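Local coordinates for ribose 5-phosphate isomerase (Trypanosoma cruzi, PDB 3M1P), which catalyses the reversible interconversion of ribose 5-phosphate and ribulose 5-phosphate as a type B enzyme of the pentose phosphate pathway, at the interface of chains A and B. Numbering follows the deposited sequence. Chains: chain A/B, Ribose 5-phosphate isomerase.

The interface of chains A and B. Residues chain A 141, 144-145, 148; chain B 46-47, 78.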
ATOM      1  N   ARG A 141     -19.429  -4.973  18.647  1.00 22.34           N
ATOM      2  CA  ARG A 141     -18.896  -3.713  18.100  1.00 21.96           C
ATOM      3  C   ARG A 141     -19.725  -3.162  16.927  1.00 21.62           C
ATOM      4  O   ARG A 141     -19.981  -1.960  16.847  1.00 21.41           O
ATOM      5  CB  ARG A 141     -17.412  -3.854  17.734  1.00 21.70           C
ATOM      6  CG  ARG A 141     -16.498  -3.914  18.940  1.00 21.60           C
ATOM      7  CD  ARG A 141     -15.213  -4.660  18.621  1.00 24.15           C
ATOM      8  NE  ARG A 141     -14.401  -4.920  19.814  1.00 25.15           N
ATOM      9  CZ  ARG A 141     -13.354  -5.744  19.847  1.00 25.60           C
ATOM     10  NH1 ARG A 141     -12.973  -6.403  18.757  1.00 26.18           N
ATOM     11  NH2 ARG A 141     -12.683  -5.918  20.972  1.00 26.69           N
ATOM     12  N   LYS A 144     -22.663  -1.594  18.371  1.00 23.89           N
ATOM     13  CA  LYS A 144     -22.306  -0.250  18.844  1.00 23.62           C
ATOM     14  C   LYS A 144     -22.253   0.760  17.707  1.00 23.73           C
ATOM     15  O   LYS A 144     -22.519   1.937  17.920  1.00 24.09           O
ATOM     16  CB  LYS A 144     -20.991  -0.257  19.637  1.00 23.52           C
ATOM     17  CG  LYS A 144     -21.092  -1.002  20.965  1.00 23.78           C
ATOM     18  CD  LYS A 144     -19.857  -0.824  21.846  1.00 23.11           C
ATOM     19  CE  LYS A 144     -20.079  -1.507  23.193  1.00 19.91           C
ATOM     20  NZ  LYS A 144     -18.849  -1.522  24.037  1.00 18.81           N
ATOM     21  N   ILE A 145     -21.926   0.305  16.496  1.00 23.84           N
ATOM     22  CA  ILE A 145     -21.991   1.180  15.315  1.00 23.66           C
ATOM     23  C   ILE A 145     -23.445   1.557  15.019  1.00 23.89           C
ATOM     24  O   ILE A 145     -23.755   2.733  14.769  1.00 23.35           O
ATOM     25  CB  ILE A 145     -21.306   0.544  14.062  1.00 23.39           C
ATOM     26  CG1 ILE A 145     -19.820   0.262  14.358  1.00 23.60           C
ATOM     27  CG2 ILE A 145     -21.482   1.444  12.837  1.00 22.70           C
ATOM     28  CD1 ILE A 145     -19.053  -0.438  13.252  1.00 23.55           C
ATOM     29  N   ILE A 148     -24.695   4.104  17.489  1.00 25.89           N
ATOM     30  CA  ILE A 148     -24.249   5.448  17.058  1.00 25.77           C
ATOM     31  C   ILE A 148     -25.174   6.054  15.990  1.00 25.93           C
ATOM     32  O   ILE A 148     -25.534   7.227  16.074  1.00 25.57           O
ATOM     33  CB  ILE A 148     -22.762   5.443  16.560  1.00 25.50           C
ATOM     34  CG1 ILE A 148     -21.799   5.151  17.711  1.00 25.34           C
ATOM     35  CG2 ILE A 148     -22.389   6.774  15.912  1.00 25.51           C
ATOM     36  CD1 ILE A 148     -20.370   4.811  17.273  1.00 25.41           C
TER
ATOM     37  N   TYR B  46     -13.598  -0.460  19.546  1.00 23.24           N
ATOM     38  CA  TYR B  46     -13.264   0.726  18.741  1.00 21.41           C
ATOM     39  C   TYR B  46     -14.409   1.752  18.582  1.00 20.68           C
ATOM     40  O   TYR B  46     -14.146   2.956  18.599  1.00 21.12           O
ATOM     41  CB  TYR B  46     -12.654   0.333  17.375  1.00 20.63           C
ATOM     42  CG  TYR B  46     -13.596  -0.434  16.481  1.00 19.58           C
ATOM     43  CD1 TYR B  46     -14.549   0.231  15.710  1.00 18.24           C
ATOM     44  CD2 TYR B  46     -13.561  -1.830  16.434  1.00 19.63           C
ATOM     45  CE1 TYR B  46     -15.451  -0.476  14.912  1.00 19.08           C
ATOM     46  CE2 TYR B  46     -14.444  -2.544  15.639  1.00 18.64           C
ATOM     47  CZ  TYR B  46     -15.379  -1.861  14.872  1.00 18.55           C
ATOM     48  OH  TYR B  46     -16.255  -2.554  14.076  1.00 19.48           O
ATOM     49  N   PRO B  47     -15.679   1.297  18.422  1.00 20.12           N
ATOM     50  CA  PRO B  47     -16.708   2.335  18.194  1.00 19.83           C
ATOM     51  C   PRO B  47     -16.865   3.333  19.364  1.00 20.10           C
ATOM     52  O   PRO B  47     -17.248   4.487  19.137  1.00 19.80           O
ATOM     53  CB  PRO B  47     -18.000   1.530  17.987  1.00 19.57           C
ATOM     54  CG  PRO B  47     -17.559   0.122  17.695  1.00 19.69           C
ATOM     55  CD  PRO B  47     -16.261  -0.062  18.414  1.00 19.64           C
ATOM     56  N   ALA B  78     -17.412   3.794  11.949  1.00 13.98           N
ATOM     57  CA  ALA B  78     -18.052   4.358  13.146  1.00 14.55           C
ATOM     58  C   ALA B  78     -17.968   5.879  13.202  1.00 14.93           C
ATOM     59  O   ALA B  78     -18.983   6.541  13.412  1.00 15.73           O
ATOM     60  CB  ALA B  78     -17.477   3.729  14.415  1.00 14.29           C
TER
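The backbone carbonyl oxygen O of A:Arg141 meets the pyrrolidine carbon CG of B:Pro47 at 3.3 Å, a van der Waals approach of a polar atom to a ring carbon that illustrates how a proline at a helix start can serve as a docking knob. B:Pro47, in the first turn of helix 46-58, pushes its ring against one flank of helix 136-150 of the other subunit. Its CB lies 3.9 Å from CB of A:Lys144, whose extended chain carries the terminal amine NZ away from the proline, and A:Ile148 brings its CD1 methyl to 3.7 Å from the proline's own carbonyl O. With chi1 at 64° the phenol of B:Tyr46 is folded back over its own backbone, and CD of B:Pro47 rests over one ring face, near the rim. Proline and tyrosine thereby offer one continuous surface. The stem of A:Arg141 comes in on that same side of the phenol plane, but out by the rim, with its CD 3.7 Å from CE2 of B:Tyr46. It runs extended from CG to NE; its guanidinium, turned 52° from the phenol plane, does not stack on it, and the pair meets through the methylenes. A:Ile145 points its CG1 branch toward B:Tyr46, B:Pro47 and B:Ala78: CD1 reaches the phenol oxygen OH of B:Tyr46 at 3.6 Å, while CG1 lies 4.0 Å from CG of B:Pro47 and 4.2 Å from the CB methyl of B:Ala78, on helix 73-80. Largely apolar in its side-chain contacts, this patch and its symmetry twin help to seat the C-terminal helix of each subunit against its neighbour, probably helping to hold together the dimer typical of type B isomerases.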